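Local coordinates for Hpy188I (Helicobacter pylori, PDB 3OQG), which acts as a restriction endonuclease of the GIY-YIG nuclease family, binding a specific double-stranded DNA sequence and cleaving it, probably with the help of a metal ion, at residues 26-32 and 76-82; 41-47 and 128-134. One frame throughout, in Å; residues are numbered along the deposited sequence.

Followed from the N terminus, the chain runs through 26-32, 41-47, 76-82 and 128-134, so the two contacts alternate and cross rather than nest. Contact 1 closes a loop with 43 residues between its segments, bringing the region ahead of the first long strand back onto the hairpin of strands 71-77 and 80-87. Contact 2 closes a longer one, with 80 intervening residues, by pairing strands 42-50 and 129-134. Because 129-134 also neighbours 71-77, both contacts converge on one antiparallel sheet. They touch directly: V76 N lies 2.8 Å from Q130 O, a probable hydrogen bond, and the Y32 ring stacks on that of Y132. Both also reach the second subunit.

Contact 1 of 2, residues 26-32 and 76-82; sequences LKDEIDY and VIQGKIF
Segment 26-32 is irregular, opening with a type I turn from L26 to E29 (E29 N to L26 O, 3.0 Å). Segment 76-82 folds back through a type I' turn, I77 to K80, with Q78 and G79 both at positive phi.

Backbone pairing is one bridge, D31 with K80 (CA-CA 4.5 Å), defined by two near-linear hydrogen bonds: I81 N to I30 O and Y32 N to G79 O, each 2.8 Å. A water adds a bridge, joining I30 N (3.0 Å), I81 O (2.8 Å) and E29 OE1 (2.7 Å); E29 OE1 also accepts from I175 N of the second subunit.

K80, extended beyond chi2, donates from NZ to E29 O and to D31 OD1 (both 2.9 Å), the second also a salt bridge.

Apolar packing sets L26 CD1 3.7 Å from I77 CB and Y32 CD1 (chi1 t) 3.5 Å from V76 CG2; L26 CD2 meets the F82 ring edge.

Residues 26-32 thus lie against the 71-77/80-87 hairpin, which in GIY-YIG nucleases typically carries both signature halves.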
ATOM      1  N   LEU A  26      -2.913  23.816 -12.288  1.00 23.31           N
ATOM      2  CA  LEU A  26      -4.127  23.035 -12.514  1.00 23.62           C
ATOM      3  C   LEU A  26      -4.948  23.483 -13.716  1.00 24.76           C
ATOM      4  O   LEU A  26      -6.012  22.958 -13.955  1.00 23.89           O
ATOM      5  CB  LEU A  26      -5.006  23.096 -11.276  1.00 23.20           C
ATOM      6  CG  LEU A  26      -4.310  22.644  -9.983  1.00 22.79           C
ATOM      7  CD1 LEU A  26      -5.240  22.746  -8.796  1.00 24.87           C
ATOM      8  CD2 LEU A  26      -3.749  21.233 -10.083  1.00 22.01           C
ATOM      9  N   LYS A  27      -4.458  24.444 -14.481  1.00 26.76           N
ATOM     10  CA  LYS A  27      -5.309  25.063 -15.498  1.00 29.10           C
ATOM     11  C   LYS A  27      -5.778  24.115 -16.603  1.00 29.94           C
ATOM     12  O   LYS A  27      -6.825  24.362 -17.191  1.00 31.60           O
ATOM     13  CB  LYS A  27      -4.636  26.295 -16.083  1.00 30.24           C
ATOM     14  CG  LYS A  27      -3.414  25.999 -16.900  1.00 33.37           C
ATOM     15  CD  LYS A  27      -2.861  27.291 -17.494  1.00 38.51           C
ATOM     16  CE  LYS A  27      -1.399  27.120 -17.821  1.00 40.86           C
ATOM     17  NZ  LYS A  27      -1.225  26.122 -18.902  1.00 43.86           N
ATOM     18  N   ASP A  28      -5.048  23.027 -16.863  1.00 30.00           N
ATOM     19  CA  ASP A  28      -5.450  22.046 -17.894  1.00 30.51           C
ATOM     20  C   ASP A  28      -6.150  20.823 -17.316  1.00 28.70           C
ATOM     21  O   ASP A  28      -6.443  19.861 -18.038  1.00 29.24           O
ATOM     22  CB  ASP A  28      -4.241  21.576 -18.704  1.00 31.70           C
ATOM     23  CG  ASP A  28      -3.526  22.714 -19.420  1.00 34.04           C
ATOM     24  OD1 ASP A  28      -4.157  23.738 -19.770  1.00 35.67           O
ATOM     25  OD2 ASP A  28      -2.306  22.556 -19.629  1.00 38.55           O
ATOM     26  N   GLU A  29      -6.405  20.843 -16.015  1.00 25.96           N
ATOM     27  CA  GLU A  29      -7.140  19.772 -15.382  1.00 24.72           C
ATOM     28  C   GLU A  29      -8.632  19.797 -15.719  1.00 24.37           C
ATOM     29  O   GLU A  29      -9.150  20.755 -16.332  1.00 24.41           O
ATOM     30  CB  GLU A  29      -6.878  19.799 -13.872  1.00 24.00           C
ATOM     31  CG  GLU A  29      -5.396  19.588 -13.521  1.00 24.25           C
ATOM     32  CD  GLU A  29      -4.797  18.417 -14.293  1.00 26.38           C
ATOM     33  OE1 GLU A  29      -5.250  17.255 -14.100  1.00 25.83           O
ATOM     34  OE2 GLU A  29      -3.891  18.665 -15.111  1.00 27.49           O
ATOM     35  N   ILE A  30      -9.300  18.705 -15.359  1.00 23.50           N
ATOM     36  CA  ILE A  30     -10.716  18.527 -15.614  1.00 23.73           C
ATOM     37  C   ILE A  30     -11.511  19.162 -14.481  1.00 23.40           C
ATOM     38  O   ILE A  30     -11.207  18.977 -13.312  1.00 21.65           O
ATOM     39  CB  ILE A  30     -11.072  17.025 -15.756  1.00 23.35           C
ATOM     40  CG1 ILE A  30     -10.222  16.371 -16.849  1.00 25.27           C
ATOM     41  CG2 ILE A  30     -12.547  16.813 -16.037  1.00 23.00           C
ATOM     42  CD1 ILE A  30     -10.277  17.052 -18.199  1.00 27.11           C
ATOM     43  N   ASP A  31     -12.547  19.906 -14.852  1.00 23.87           N
ATOM     44  CA  ASP A  31     -13.456  20.486 -13.891  1.00 24.31           C
ATOM     45  C   ASP A  31     -14.251  19.373 -13.206  1.00 23.85           C
ATOM     46  O   ASP A  31     -14.752  18.474 -13.879  1.00 24.78           O
ATOM     47  CB  ASP A  31     -14.453  21.408 -14.588  1.00 24.95           C
ATOM     48  CG  ASP A  31     -13.855  22.746 -15.007  1.00 27.84           C
ATOM     49  OD1 ASP A  31     -12.741  23.115 -14.589  1.00 27.77           O
ATOM     50  OD2 ASP A  31     -14.533  23.457 -15.781  1.00 32.14           O
ATOM     51  N   TYR A  32     -14.400  19.456 -11.884  1.00 23.22           N
ATOM     52  CA  TYR A  32     -15.249  18.512 -11.152  1.00 23.09           C
ATOM     53  C   TYR A  32     -16.692  18.483 -11.711  1.00 24.98           C
ATOM     54  O   TYR A  32     -17.334  17.430 -11.744  1.00 25.65           O
ATOM     55  CB  TYR A  32     -15.251  18.802  -9.636  1.00 22.80           C
ATOM     56  CG  TYR A  32     -15.972  17.732  -8.857  1.00 21.07           C
ATOM     57  CD1 TYR A  32     -15.372  16.493  -8.623  1.00 19.99           C
ATOM     58  CD2 TYR A  32     -17.275  17.925  -8.421  1.00 21.40           C
ATOM     59  CE1 TYR A  32     -16.041  15.488  -7.957  1.00 20.91           C
ATOM     60  CE2 TYR A  32     -17.964  16.920  -7.754  1.00 22.44           C
ATOM     61  CZ  TYR A  32     -17.345  15.702  -7.522  1.00 21.12           C
ATOM     62  OH  TYR A  32     -18.012  14.707  -6.853  1.00 21.25           O
ATOM     63  N   VAL A  76     -10.506  18.241  -5.012  1.00 17.39           N
ATOM     64  CA  VAL A  76     -10.855  19.295  -5.965  1.00 18.07           C
ATOM     65  C   VAL A  76     -10.335  20.615  -5.424  1.00 18.23           C
ATOM     66  O   VAL A  76     -10.563  20.960  -4.249  1.00 17.86           O
ATOM     67  CB  VAL A  76     -12.380  19.343  -6.189  1.00 19.04           C
ATOM     68  CG1 VAL A  76     -12.784  20.483  -7.163  1.00 18.65           C
ATOM     69  CG2 VAL A  76     -12.854  18.000  -6.694  1.00 18.40           C
ATOM     70  N   ILE A  77      -9.657  21.369  -6.276  1.00 18.10           N
ATOM     71  CA  ILE A  77      -9.064  22.651  -5.891  1.00 19.26           C
ATOM     72  C   ILE A  77      -9.521  23.700  -6.891  1.00 20.33           C
ATOM     73  O   ILE A  77      -9.238  23.587  -8.088  1.00 20.06           O
ATOM     74  CB  ILE A  77      -7.524  22.603  -5.871  1.00 19.59           C
ATOM     75  CG1 ILE A  77      -7.025  21.464  -4.985  1.00 19.79           C
ATOM     76  CG2 ILE A  77      -6.961  23.995  -5.460  1.00 20.27           C
ATOM     77  CD1 ILE A  77      -5.497  21.265  -5.009  1.00 21.82           C
ATOM     78  N   GLN A  78     -10.228  24.715  -6.402  0.50 20.31           N
ATOM     79  CA  GLN A  78     -10.837  25.732  -7.270  0.50 21.16           C
ATOM     80  C   GLN A  78     -11.517  25.096  -8.482  0.50 21.31           C
ATOM     81  O   GLN A  78     -11.277  25.484  -9.633  0.50 22.24           O
ATOM     82  CB  GLN A  78      -9.799  26.772  -7.692  0.50 21.53           C
ATOM     83  CG  GLN A  78      -9.379  27.679  -6.557  0.50 21.30           C
ATOM     84  CD  GLN A  78      -8.524  28.837  -7.017  0.50 21.96           C
ATOM     85  OE1 GLN A  78      -8.518  29.195  -8.193  0.50 24.29           O
ATOM     86  NE2 GLN A  78      -7.816  29.449  -6.079  0.50 25.54           N
ATOM     87  N   GLY A  79     -12.364  24.111  -8.200  1.00 20.95           N
ATOM     88  CA  GLY A  79     -13.137  23.411  -9.229  1.00 21.41           C
ATOM     89  C   GLY A  79     -12.434  22.358 -10.065  1.00 21.40           C
ATOM     90  O   GLY A  79     -13.104  21.651 -10.822  1.00 22.57           O
ATOM     91  N   LYS A  80     -11.106  22.254  -9.953  1.00 19.81           N
ATOM     92  CA  LYS A  80     -10.305  21.337 -10.774  1.00 20.50           C
ATOM     93  C   LYS A  80     -10.025  20.028 -10.025  1.00 19.52           C
ATOM     94  O   LYS A  80      -9.726  20.052  -8.842  1.00 18.51           O
ATOM     95  CB  LYS A  80      -8.966  21.993 -11.165  1.00 20.25           C
ATOM     96  CG  LYS A  80      -9.081  23.164 -12.135  1.00 22.38           C
ATOM     97  CD  LYS A  80      -9.656  22.740 -13.458  1.00 24.45           C
ATOM     98  CE  LYS A  80      -9.476  23.793 -14.537  1.00 26.31           C
ATOM     99  NZ  LYS A  80     -10.144  23.387 -15.823  1.00 26.11           N
ATOM    100  N   ILE A  81     -10.135  18.900 -10.728  1.00 20.14           N
ATOM    101  CA  ILE A  81      -9.801  17.603 -10.140  1.00 19.99           C
ATOM    102  C   ILE A  81      -8.288  17.453 -10.071  1.00 19.67           C
ATOM    103  O   ILE A  81      -7.609  17.374 -11.097  1.00 21.08           O
ATOM    104  CB  ILE A  81     -10.430  16.444 -10.930  1.00 21.10           C
ATOM    105  CG1 ILE A  81     -11.947  16.532 -10.808  1.00 21.00           C
ATOM    106  CG2 ILE A  81      -9.919  15.074 -10.409  1.00 20.14           C
ATOM    107  CD1 ILE A  81     -12.702  15.522 -11.656  1.00 22.81           C
ATOM    108  N   PHE A  82      -7.764  17.418  -8.851  1.00 18.96           N
ATOM    109  CA  PHE A  82      -6.332  17.276  -8.621  1.00 19.42           C
ATOM    110  C   PHE A  82      -5.960  15.795  -8.556  1.00 19.82           C
ATOM    111  O   PHE A  82      -4.947  15.394  -9.088  1.00 21.43           O
ATOM    112  CB  PHE A  82      -5.940  17.978  -7.316  1.00 18.88           C
ATOM    113  CG  PHE A  82      -4.585  17.612  -6.814  1.00 19.04           C
ATOM    114  CD1 PHE A  82      -3.446  18.189  -7.356  1.00 22.04           C
ATOM    115  CD2 PHE A  82      -4.440  16.656  -5.813  1.00 20.08           C
ATOM    116  CE1 PHE A  82      -2.155  17.817  -6.893  1.00 22.95           C
ATOM    117  CE2 PHE A  82      -3.161  16.310  -5.327  1.00 20.21           C
ATOM    118  CZ  PHE A  82      -2.029  16.899  -5.861  1.00 21.54           C
TER
HETATM  119  O   HOH W   1      -7.862  16.630 -13.818  1.00 21.26           O

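Contact 2 of 2, residues 41-47 and 128-134; sequences FNLLCEL and IVQVYAF
Strands 42-47 and 129-134 run antiparallel but strongly twisted, their axes 4.3 Å apart and their directions 130° apart. N42 pairs with A133 through N42 N to A133 O (3.0 Å) and A133 N to N42 O (2.9 Å). L43 and Y132 follow as a non-hydrogen-bonded pair (CA-CA 4.2 Å). The register then slips by one: V131 O takes L44 N at 2.8 Å and, weakly, C45 N at 3.4 Å, while V131 N returns to C45 O at 2.8 Å. This is a classic beta bulge, with L44 at phi/psi -108/-46°, within the antiparallel sheet of the GIY-YIG nuclease domain. Past the non-hydrogen-bonded pair E46-Q130 (CA-CA 4.5 Å), L47 N to V129 O (2.8 Å) and V129 N to L47 O (2.9 Å) restore regular pairing. Outward backbone bonds join L44 to I61 and D62 after strand 55-60, E46 to N59 within it, and Q130 and Y132 to V76 and V74 of strand 71-77.

On the face bearing L43, E46, Q130 and Y132, E46 OE2 accepts from Q130 NE2 (2.9 Å) and E46 OE1 from N59 ND2. On the other, L47 CG meets V131 CG2 (3.7 Å), and C45 and L47 pack on helix 91-98 (I91 and V95).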
ATOM      1  N   PHE A  41     -21.024  10.644  -5.885  1.00 27.28           N
ATOM      2  CA  PHE A  41     -20.137  11.256  -4.906  1.00 24.95           C
ATOM      3  C   PHE A  41     -20.837  12.375  -4.163  1.00 24.52           C
ATOM      4  O   PHE A  41     -21.682  13.099  -4.729  1.00 24.26           O
ATOM      5  CB  PHE A  41     -18.892  11.811  -5.600  1.00 24.63           C
ATOM      6  CG  PHE A  41     -17.888  10.761  -5.962  1.00 23.34           C
ATOM      7  CD1 PHE A  41     -16.685  10.661  -5.272  1.00 21.97           C
ATOM      8  CD2 PHE A  41     -18.162   9.846  -6.975  1.00 24.69           C
ATOM      9  CE1 PHE A  41     -15.763   9.677  -5.585  1.00 23.80           C
ATOM     10  CE2 PHE A  41     -17.268   8.877  -7.307  1.00 23.98           C
ATOM     11  CZ  PHE A  41     -16.052   8.775  -6.619  1.00 24.29           C
ATOM     12  N   ASN A  42     -20.474  12.523  -2.893  1.00 22.64           N
ATOM     13  CA  ASN A  42     -21.007  13.576  -2.054  1.00 22.40           C
ATOM     14  C   ASN A  42     -19.836  14.252  -1.319  1.00 20.79           C
ATOM     15  O   ASN A  42     -18.872  13.594  -0.921  1.00 19.76           O
ATOM     16  CB  ASN A  42     -21.986  13.003  -1.044  1.00 22.53           C
ATOM     17  CG  ASN A  42     -23.117  12.226  -1.695  1.00 25.26           C
ATOM     18  OD1 ASN A  42     -23.210  11.002  -1.543  1.00 29.40           O
ATOM     19  ND2 ASN A  42     -23.974  12.926  -2.421  1.00 25.00           N
ATOM     20  N   LEU A  43     -19.916  15.562  -1.158  1.00 20.42           N
ATOM     21  CA  LEU A  43     -18.908  16.301  -0.389  1.00 19.14           C
ATOM     22  C   LEU A  43     -18.743  15.702   1.007  1.00 18.57           C
ATOM     23  O   LEU A  43     -19.723  15.530   1.751  1.00 19.98           O
ATOM     24  CB  LEU A  43     -19.329  17.776  -0.262  1.00 19.12           C
ATOM     25  CG  LEU A  43     -18.346  18.718   0.417  1.00 17.88           C
ATOM     26  CD1 LEU A  43     -17.035  18.794  -0.359  1.00 18.81           C
ATOM     27  CD2 LEU A  43     -19.005  20.075   0.498  1.00 17.25           C
ATOM     28  N   LEU A  44     -17.497  15.403   1.357  1.00 17.52           N
ATOM     29  CA  LEU A  44     -17.183  14.726   2.619  1.00 17.18           C
ATOM     30  C   LEU A  44     -16.528  15.653   3.631  1.00 16.23           C
ATOM     31  O   LEU A  44     -16.904  15.662   4.796  1.00 17.16           O
ATOM     32  CB  LEU A  44     -16.286  13.510   2.341  1.00 17.19           C
ATOM     33  CG  LEU A  44     -15.825  12.713   3.566  1.00 16.81           C
ATOM     34  CD1 LEU A  44     -16.996  12.148   4.360  1.00 17.63           C
ATOM     35  CD2 LEU A  44     -14.829  11.610   3.139  1.00 16.74           C
ATOM     36  N   CYS A  45     -15.540  16.429   3.187  1.00 17.07           N
ATOM     37  CA  CYS A  45     -14.786  17.315   4.064  1.00 16.12           C
ATOM     38  C   CYS A  45     -13.951  18.239   3.201  1.00 16.36           C
ATOM     39  O   CYS A  45     -13.962  18.133   1.969  1.00 16.99           O
ATOM     40  CB  CYS A  45     -13.871  16.513   5.003  1.00 16.71           C
ATOM     41  SG  CYS A  45     -12.595  15.511   4.224  1.00 17.62           S
ATOM     42  N   GLU A  46     -13.247  19.148   3.850  1.00 16.50           N
ATOM     43  CA  GLU A  46     -12.264  19.985   3.189  1.00 16.17           C
ATOM     44  C   GLU A  46     -10.960  19.794   3.915  1.00 16.49           C
ATOM     45  O   GLU A  46     -10.942  19.526   5.140  1.00 15.77           O
ATOM     46  CB  GLU A  46     -12.651  21.459   3.244  1.00 17.36           C
ATOM     47  CG  GLU A  46     -13.724  21.835   2.306  1.00 18.86           C
ATOM     48  CD  GLU A  46     -14.215  23.223   2.534  1.00 21.03           C
ATOM     49  OE1 GLU A  46     -14.519  23.556   3.720  1.00 20.24           O
ATOM     50  OE2 GLU A  46     -14.304  23.978   1.536  1.00 23.32           O
ATOM     51  N   LEU A  47      -9.877  19.944   3.160  1.00 15.87           N
ATOM     52  CA  LEU A  47      -8.520  19.951   3.705  1.00 16.68           C
ATOM     53  C   LEU A  47      -7.976  21.382   3.675  1.00 17.13           C
ATOM     54  O   LEU A  47      -8.017  22.055   2.635  1.00 16.86           O
ATOM     55  CB  LEU A  47      -7.591  19.045   2.891  1.00 16.60           C
ATOM     56  CG  LEU A  47      -8.119  17.624   2.609  1.00 16.41           C
ATOM     57  CD1 LEU A  47      -7.107  16.776   1.819  1.00 19.10           C
ATOM     58  CD2 LEU A  47      -8.554  16.949   3.922  1.00 17.84           C
ATOM     59  N   ILE A 128      -7.720  25.757   0.021  1.00 17.84           N
ATOM     60  CA  ILE A 128      -8.556  24.755   0.678  1.00 18.06           C
ATOM     61  C   ILE A 128      -8.982  23.746  -0.402  1.00 17.69           C
ATOM     62  O   ILE A 128      -9.270  24.121  -1.558  1.00 19.01           O
ATOM     63  CB  ILE A 128      -9.742  25.408   1.401  1.00 18.88           C
ATOM     64  CG1 ILE A 128      -9.229  26.195   2.627  1.00 19.81           C
ATOM     65  CG2 ILE A 128     -10.704  24.372   1.834  1.00 18.91           C
ATOM     66  CD1 ILE A 128     -10.241  27.158   3.211  1.00 22.64           C
ATOM     67  N   VAL A 129      -8.934  22.465  -0.046  1.00 17.33           N
ATOM     68  CA  VAL A 129      -9.253  21.385  -0.958  1.00 16.79           C
ATOM     69  C   VAL A 129     -10.590  20.788  -0.586  1.00 16.76           C
ATOM     70  O   VAL A 129     -10.799  20.403   0.563  1.00 17.17           O
ATOM     71  CB  VAL A 129      -8.187  20.262  -0.866  1.00 17.10           C
ATOM     72  CG1 VAL A 129      -8.478  19.160  -1.827  1.00 17.07           C
ATOM     73  CG2 VAL A 129      -6.797  20.830  -1.057  1.00 17.54           C
ATOM     74  N   GLN A 130     -11.507  20.700  -1.541  1.00 17.23           N
ATOM     75  CA  GLN A 130     -12.745  19.992  -1.319  1.00 16.65           C
ATOM     76  C   GLN A 130     -12.521  18.505  -1.579  1.00 17.41           C
ATOM     77  O   GLN A 130     -11.913  18.121  -2.614  1.00 18.39           O
ATOM     78  CB  GLN A 130     -13.876  20.550  -2.182  1.00 17.85           C
ATOM     79  CG  GLN A 130     -14.350  21.942  -1.768  1.00 18.38           C
ATOM     80  CD  GLN A 130     -13.346  23.047  -2.055  1.00 20.20           C
ATOM     81  OE1 GLN A 130     -12.862  23.165  -3.174  1.00 22.96           O
ATOM     82  NE2 GLN A 130     -13.005  23.841  -1.041  1.00 22.64           N
ATOM     83  N   VAL A 131     -13.058  17.673  -0.685  1.00 16.26           N
ATOM     84  CA  VAL A 131     -12.964  16.232  -0.802  1.00 16.05           C
ATOM     85  C   VAL A 131     -14.365  15.654  -1.000  1.00 16.97           C
ATOM     86  O   VAL A 131     -15.195  15.746  -0.118  1.00 17.53           O
ATOM     87  CB  VAL A 131     -12.325  15.557   0.410  1.00 15.79           C
ATOM     88  CG1 VAL A 131     -12.125  14.047   0.142  1.00 16.43           C
ATOM     89  CG2 VAL A 131     -10.985  16.233   0.756  1.00 14.64           C
ATOM     90  N   TYR A 132     -14.595  15.101  -2.178  1.00 17.19           N
ATOM     91  CA  TYR A 132     -15.836  14.380  -2.494  1.00 17.70           C
ATOM     92  C   TYR A 132     -15.587  12.892  -2.383  1.00 18.95           C
ATOM     93  O   TYR A 132     -14.488  12.410  -2.705  1.00 19.87           O
ATOM     94  CB  TYR A 132     -16.330  14.746  -3.900  1.00 18.45           C
ATOM     95  CG  TYR A 132     -16.701  16.192  -4.108  1.00 18.36           C
ATOM     96  CD1 TYR A 132     -18.030  16.624  -4.000  1.00 19.01           C
ATOM     97  CD2 TYR A 132     -15.752  17.135  -4.460  1.00 18.00           C
ATOM     98  CE1 TYR A 132     -18.383  17.962  -4.211  1.00 19.56           C
ATOM     99  CE2 TYR A 132     -16.100  18.474  -4.628  1.00 18.61           C
ATOM    100  CZ  TYR A 132     -17.422  18.876  -4.525  1.00 18.06           C
ATOM    101  OH  TYR A 132     -17.762  20.194  -4.752  1.00 19.34           O
ATOM    102  N   ALA A 133     -16.590  12.156  -1.914  1.00 19.30           N
ATOM    103  CA  ALA A 133     -16.391  10.734  -1.618  1.00 19.76           C
ATOM    104  C   ALA A 133     -17.538   9.867  -2.066  1.00 20.68           C
ATOM    105  O   ALA A 133     -18.699  10.302  -2.093  1.00 21.20           O
ATOM    106  CB  ALA A 133     -16.186  10.530  -0.137  1.00 19.32           C
ATOM    107  N   PHE A 134     -17.192   8.611  -2.326  1.00 21.52           N
ATOM    108  CA  PHE A 134     -18.133   7.545  -2.654  1.00 22.59           C
ATOM    109  C   PHE A 134     -17.758   6.360  -1.796  1.00 22.54           C
ATOM    110  O   PHE A 134     -16.580   5.970  -1.789  1.00 22.21           O
ATOM    111  CB  PHE A 134     -17.974   7.182  -4.119  1.00 22.98           C
ATOM    112  CG  PHE A 134     -18.603   5.863  -4.488  1.00 25.03           C
ATOM    113  CD1 PHE A 134     -19.963   5.669  -4.350  1.00 25.97           C
ATOM    114  CD2 PHE A 134     -17.821   4.816  -4.977  1.00 26.72           C
ATOM    115  CE1 PHE A 134     -20.551   4.449  -4.682  1.00 28.91           C
ATOM    116  CE2 PHE A 134     -18.408   3.600  -5.315  1.00 27.92           C
ATOM    117  CZ  PHE A 134     -19.772   3.422  -5.166  1.00 29.20           C
TER
HETATM  118  O   HOH W   2     -20.815   9.835  -0.060  1.00 27.95           O